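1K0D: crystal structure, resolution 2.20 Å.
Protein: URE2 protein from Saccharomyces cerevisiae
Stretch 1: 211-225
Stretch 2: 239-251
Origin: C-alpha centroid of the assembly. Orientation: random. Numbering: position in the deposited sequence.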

# COMPACT_ATOMS: atom_id res chain seq x y z
N LYS B 211 -0.74 -20.53 -7.62
CA LYS B 211 -1.03 -20.94 -6.24
C LYS B 211 -1.73 -19.80 -5.51
O LYS B 211 -1.54 -18.63 -5.84
CB LYS B 211 0.27 -21.28 -5.51
CG LYS B 211 1.24 -20.11 -5.37
CD LYS B 211 2.39 -20.44 -4.42
CE LYS B 211 1.89 -20.66 -3.00
NZ LYS B 211 2.99 -21.01 -2.06
N LEU B 212 -2.56 -20.15 -4.53
CA LEU B 212 -3.28 -19.14 -3.76
C LEU B 212 -2.25 -18.36 -2.93
O LEU B 212 -1.41 -18.96 -2.28
CB LEU B 212 -4.28 -19.82 -2.82
CG LEU B 212 -5.34 -18.99 -2.07
CD1 LEU B 212 -5.95 -19.86 -0.98
CD2 LEU B 212 -4.74 -17.75 -1.43
N THR B 213 -2.31 -17.04 -2.97
CA THR B 213 -1.40 -16.22 -2.17
C THR B 213 -2.20 -15.07 -1.59
O THR B 213 -3.39 -14.91 -1.91
CB THR B 213 -0.25 -15.61 -3.00
OG1 THR B 213 -0.79 -14.75 -4.00
CG2 THR B 213 0.61 -16.70 -3.66
N ILE B 214 -1.56 -14.26 -0.75
CA ILE B 214 -2.25 -13.12 -0.17
C ILE B 214 -2.64 -12.13 -1.27
O ILE B 214 -3.49 -11.28 -1.06
CB ILE B 214 -1.37 -12.39 0.88
CG1 ILE B 214 0.01 -12.07 0.28
CG2 ILE B 214 -1.26 -13.25 2.14
CD1 ILE B 214 0.94 -11.35 1.25
N ALA B 215 -2.03 -12.26 -2.45
CA ALA B 215 -2.35 -11.38 -3.56
C ALA B 215 -3.79 -11.62 -4.02
O ALA B 215 -4.49 -10.69 -4.40
CB ALA B 215 -1.40 -11.63 -4.72
N ASP B 216 -4.22 -12.88 -3.97
CA ASP B 216 -5.57 -13.24 -4.38
C ASP B 216 -6.56 -12.90 -3.27
O ASP B 216 -7.59 -12.28 -3.50
CB ASP B 216 -5.68 -14.74 -4.67
CG ASP B 216 -4.70 -15.21 -5.72
OD1 ASP B 216 -4.89 -14.90 -6.91
OD2 ASP B 216 -3.72 -15.89 -5.34
N LEU B 217 -6.23 -13.32 -2.05
CA LEU B 217 -7.10 -13.10 -0.90
C LEU B 217 -7.41 -11.63 -0.57
O LEU B 217 -8.50 -11.32 -0.10
CB LEU B 217 -6.50 -13.79 0.33
CG LEU B 217 -6.42 -15.33 0.28
CD1 LEU B 217 -5.63 -15.86 1.47
CD2 LEU B 217 -7.84 -15.91 0.29
N ALA B 218 -6.45 -10.75 -0.82
CA ALA B 218 -6.62 -9.33 -0.53
C ALA B 218 -7.82 -8.68 -1.22
O ALA B 218 -8.36 -7.71 -0.71
CB ALA B 218 -5.34 -8.56 -0.90
N PHE B 219 -8.23 -9.22 -2.36
CA PHE B 219 -9.36 -8.65 -3.11
C PHE B 219 -10.72 -9.12 -2.63
O PHE B 219 -11.72 -8.42 -2.79
CB PHE B 219 -9.25 -8.98 -4.60
CG PHE B 219 -8.15 -8.25 -5.32
CD1 PHE B 219 -6.86 -8.77 -5.36
CD2 PHE B 219 -8.40 -7.03 -5.96
CE1 PHE B 219 -5.84 -8.10 -6.03
CE2 PHE B 219 -7.39 -6.35 -6.63
CZ PHE B 219 -6.10 -6.88 -6.67
N VAL B 220 -10.74 -10.30 -2.03
CA VAL B 220 -11.96 -10.93 -1.56
C VAL B 220 -12.97 -10.09 -0.77
O VAL B 220 -14.14 -10.05 -1.12
CB VAL B 220 -11.62 -12.22 -0.75
CG1 VAL B 220 -12.84 -12.72 -0.01
CG2 VAL B 220 -11.12 -13.29 -1.70
N PRO B 221 -12.52 -9.41 0.30
CA PRO B 221 -13.47 -8.60 1.08
C PRO B 221 -14.16 -7.51 0.28
O PRO B 221 -15.31 -7.19 0.54
CB PRO B 221 -12.59 -8.03 2.20
CG PRO B 221 -11.50 -9.05 2.34
CD PRO B 221 -11.18 -9.37 0.90
N TRP B 222 -13.44 -6.95 -0.68
CA TRP B 222 -13.98 -5.87 -1.50
C TRP B 222 -14.84 -6.34 -2.67
O TRP B 222 -15.84 -5.70 -3.01
CB TRP B 222 -12.85 -5.00 -2.03
CG TRP B 222 -12.08 -4.34 -0.93
CD1 TRP B 222 -11.01 -4.85 -0.25
CD2 TRP B 222 -12.36 -3.06 -0.36
NE1 TRP B 222 -10.60 -3.96 0.71
CE2 TRP B 222 -11.41 -2.85 0.67
CE3 TRP B 222 -13.31 -2.07 -0.61
CZ2 TRP B 222 -11.39 -1.69 1.45
CZ3 TRP B 222 -13.29 -0.91 0.16
CH2 TRP B 222 -12.33 -0.73 1.18
N ASN B 223 -14.46 -7.46 -3.28
CA ASN B 223 -15.24 -7.97 -4.40
C ASN B 223 -16.71 -8.13 -3.98
O ASN B 223 -17.59 -8.26 -4.82
CB ASN B 223 -14.70 -9.33 -4.87
CG ASN B 223 -13.28 -9.24 -5.39
OD1 ASN B 223 -12.92 -8.30 -6.09
ND2 ASN B 223 -12.47 -10.25 -5.08
N ASN B 224 -16.94 -8.11 -2.67
CA ASN B 224 -18.29 -8.27 -2.13
C ASN B 224 -19.01 -6.93 -1.90
O ASN B 224 -20.21 -6.90 -1.67
CB ASN B 224 -18.21 -9.02 -0.79
CG ASN B 224 -17.49 -10.36 -0.92
OD1 ASN B 224 -17.13 -10.98 0.09
ND2 ASN B 224 -17.28 -10.81 -2.15
N VAL B 225 -18.26 -5.84 -1.98
CA VAL B 225 -18.79 -4.50 -1.74
C VAL B 225 -19.10 -3.70 -3.00
O VAL B 225 -19.94 -2.80 -2.98
CB VAL B 225 -17.79 -3.69 -0.85
CG1 VAL B 225 -18.14 -2.21 -0.83
CG2 VAL B 225 -17.80 -4.25 0.56
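Stretch 2 (239-251) EVYKWTKHMMRRP

Stretch 2 is helical from Glu239, where the helix is already under way, through at least Met247. The evidence is an unbroken run of i to i+4 backbone bonds, from Trp243 N to Glu239 O (3.1 Å) to Met248 N to Thr244 O (2.9 Å). Beyond it, Arg250 has phi/psi of -74/133, an extended conformation that breaks the helical path. Stretch 1 is less regular. Lys211 to Thr213 are extended, a short helix starts at Ile214, and a weakly bonded helical segment follows at about Val220 to Asn223.

Two bonds involving Thr213 mark the start of the first helix: Ala215 N donates to Thr213 OG1 (3.2 Å), which caps the helix, and Thr213 N donates to Asp216 OD2 (3.0 Å).

The CA atoms set the register. Val220 CA lies 6.2 Å from Thr244 CA, Leu217 CA lies 7.3 Å from Met247 CA, and Asp216 CA lies 8.3 Å from Trp243 CA. Going up stretch 1 from Asp216 to Leu217 to Val220, the partners are Trp243, Met247 and Thr244, an order that neither rises nor falls steadily. The helix of stretch 2 accordingly crosses stretch 1 steeply. The contact buries 565 Å² counted over both sides.

Trp243, chi1 t, has the most area covered by stretch 1 of any residue in its stretch. Its NE1 donates to Asp216 OD1 at 2.9 Å with an N-H...acceptor angle of 166°, so the acceptor sits at the indole edge, close to the ring plane. As Asp216 OD2 accepts from Thr213 N, the one carboxylate links the start of the helix to the indole. The far end of the indole reaches Phe219, with Trp243 CH2 3.4 Å from Phe219 CB; the six-membered rings are 5.5 Å apart between centroids, their planes inclined at 56°.

Met247 and Met248 pack around Val220. Met247 CE is 3.3 Å from Val220 CG2 and 3.2 Å from Asp216 O, while its SD lies 3.8 Å from Leu217 CD2. Met248 starts sideways at CB, but its CE comes within 3.1 Å of Val220 CG1. The two methyls of the valine thus each meet a different methionine.

Asn223 ND2 approaches Thr244 OG1 at 3.4 Å, but the angle is poor and this is not a hydrogen bond; the threonine hydroxyl instead donates to Val240 O of its own helix (2.6 Å from Thr244 OG1). At the other end, Leu212 CD1 lies over one face of the Arg250 guanidinium, 3.2 Å from NE, an apolar methyl against the flat group.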

# COMPACT_ATOMS: atom_id res chain seq x y z
N GLU B 239 -14.09 -14.10 -15.13
CA GLU B 239 -12.91 -14.68 -14.49
C GLU B 239 -12.79 -14.27 -13.01
O GLU B 239 -12.49 -15.11 -12.16
CB GLU B 239 -11.64 -14.27 -15.24
CG GLU B 239 -11.43 -14.96 -16.58
CD GLU B 239 -11.20 -16.46 -16.44
OE1 GLU B 239 -10.34 -16.86 -15.63
OE2 GLU B 239 -11.89 -17.24 -17.13
N VAL B 240 -13.01 -13.00 -12.72
CA VAL B 240 -12.92 -12.52 -11.34
C VAL B 240 -13.99 -13.24 -10.53
O VAL B 240 -13.80 -13.52 -9.34
CB VAL B 240 -13.16 -10.99 -11.24
CG1 VAL B 240 -13.27 -10.58 -9.78
CG2 VAL B 240 -12.00 -10.25 -11.90
N TYR B 241 -15.11 -13.55 -11.18
CA TYR B 241 -16.19 -14.24 -10.50
C TYR B 241 -15.81 -15.64 -10.03
O TYR B 241 -16.02 -15.98 -8.87
CB TYR B 241 -17.42 -14.32 -11.40
CG TYR B 241 -18.61 -14.93 -10.70
CD1 TYR B 241 -19.27 -14.24 -9.69
CD2 TYR B 241 -19.04 -16.22 -11.00
CE1 TYR B 241 -20.32 -14.82 -8.99
CE2 TYR B 241 -20.09 -16.81 -10.31
CZ TYR B 241 -20.72 -16.10 -9.30
OH TYR B 241 -21.75 -16.68 -8.59
N LYS B 242 -15.24 -16.44 -10.93
CA LYS B 242 -14.83 -17.81 -10.57
C LYS B 242 -13.79 -17.76 -9.45
O LYS B 242 -13.89 -18.46 -8.44
CB LYS B 242 -14.21 -18.54 -11.76
CG LYS B 242 -15.07 -18.67 -12.99
CD LYS B 242 -14.35 -19.56 -14.00
CE LYS B 242 -14.86 -19.36 -15.42
NZ LYS B 242 -14.44 -18.03 -15.94
N TRP B 243 -12.79 -16.92 -9.67
CA TRP B 243 -11.68 -16.68 -8.77
C TRP B 243 -12.17 -16.37 -7.35
O TRP B 243 -11.76 -17.01 -6.38
CB TRP B 243 -10.89 -15.52 -9.36
CG TRP B 243 -9.74 -14.98 -8.60
CD1 TRP B 243 -8.55 -15.61 -8.35
CD2 TRP B 243 -9.58 -13.64 -8.15
NE1 TRP B 243 -7.66 -14.73 -7.78
CE2 TRP B 243 -8.27 -13.51 -7.65
CE3 TRP B 243 -10.43 -12.52 -8.14
CZ2 TRP B 243 -7.78 -12.30 -7.13
CZ3 TRP B 243 -9.94 -11.32 -7.62
CH2 TRP B 243 -8.63 -11.22 -7.13
N THR B 244 -13.06 -15.39 -7.23
CA THR B 244 -13.60 -15.01 -5.93
C THR B 244 -14.41 -16.15 -5.31
O THR B 244 -14.34 -16.39 -4.11
CB THR B 244 -14.52 -13.77 -6.03
OG1 THR B 244 -13.88 -12.77 -6.83
CG2 THR B 244 -14.80 -13.20 -4.65
N LYS B 245 -15.19 -16.85 -6.13
CA LYS B 245 -15.99 -17.96 -5.61
C LYS B 245 -15.14 -19.12 -5.11
O LYS B 245 -15.49 -19.77 -4.13
CB LYS B 245 -16.99 -18.46 -6.66
CG LYS B 245 -18.26 -17.64 -6.71
CD LYS B 245 -18.90 -17.55 -5.32
CE LYS B 245 -20.22 -16.80 -5.34
NZ LYS B 245 -21.30 -17.57 -6.05
N HIS B 246 -14.02 -19.38 -5.77
CA HIS B 246 -13.15 -20.45 -5.32
C HIS B 246 -12.67 -20.11 -3.92
O HIS B 246 -12.66 -20.96 -3.03
CB HIS B 246 -11.93 -20.59 -6.24
CG HIS B 246 -12.14 -21.50 -7.41
ND1 HIS B 246 -12.43 -22.84 -7.26
CD2 HIS B 246 -12.07 -21.28 -8.74
CE1 HIS B 246 -12.51 -23.41 -8.45
NE2 HIS B 246 -12.30 -22.48 -9.37
N MET B 247 -12.31 -18.85 -3.70
CA MET B 247 -11.81 -18.42 -2.40
C MET B 247 -12.90 -18.40 -1.32
O MET B 247 -12.66 -18.79 -0.18
CB MET B 247 -11.15 -17.03 -2.52
CG MET B 247 -9.93 -17.01 -3.46
SD MET B 247 -8.92 -15.50 -3.33
CE MET B 247 -9.75 -14.44 -4.53
N MET B 248 -14.10 -17.95 -1.69
CA MET B 248 -15.22 -17.89 -0.76
C MET B 248 -15.66 -19.27 -0.25
O MET B 248 -16.37 -19.36 0.74
CB MET B 248 -16.42 -17.20 -1.42
CG MET B 248 -16.24 -15.71 -1.70
SD MET B 248 -16.49 -14.67 -0.25
CE MET B 248 -14.98 -14.94 0.61
N ARG B 249 -15.23 -20.34 -0.91
CA ARG B 249 -15.60 -21.69 -0.48
C ARG B 249 -14.61 -22.30 0.50
O ARG B 249 -14.86 -23.38 1.05
CB ARG B 249 -15.74 -22.63 -1.68
CG ARG B 249 -16.74 -22.15 -2.71
CD ARG B 249 -17.04 -23.20 -3.75
NE ARG B 249 -17.96 -22.67 -4.75
CZ ARG B 249 -17.59 -22.17 -5.93
NH1 ARG B 249 -16.31 -22.15 -6.27
NH2 ARG B 249 -18.51 -21.68 -6.75
N ARG B 250 -13.48 -21.63 0.72
CA ARG B 250 -12.47 -22.15 1.64
C ARG B 250 -12.91 -21.97 3.09
O ARG B 250 -13.37 -20.90 3.50
CB ARG B 250 -11.13 -21.45 1.40
CG ARG B 250 -10.61 -21.61 -0.03
CD ARG B 250 -9.31 -20.85 -0.21
NE ARG B 250 -8.29 -21.34 0.71
CZ ARG B 250 -7.47 -22.36 0.46
NH1 ARG B 250 -7.55 -23.01 -0.69
NH2 ARG B 250 -6.57 -22.71 1.37
N PRO B 251 -12.78 -23.02 3.91
CA PRO B 251 -13.18 -22.93 5.31
C PRO B 251 -12.61 -21.73 6.06
O PRO B 251 -13.35 -20.97 6.69
CB PRO B 251 -12.71 -24.26 5.89
CG PRO B 251 -12.93 -25.20 4.74
CD PRO B 251 -12.36 -24.40 3.57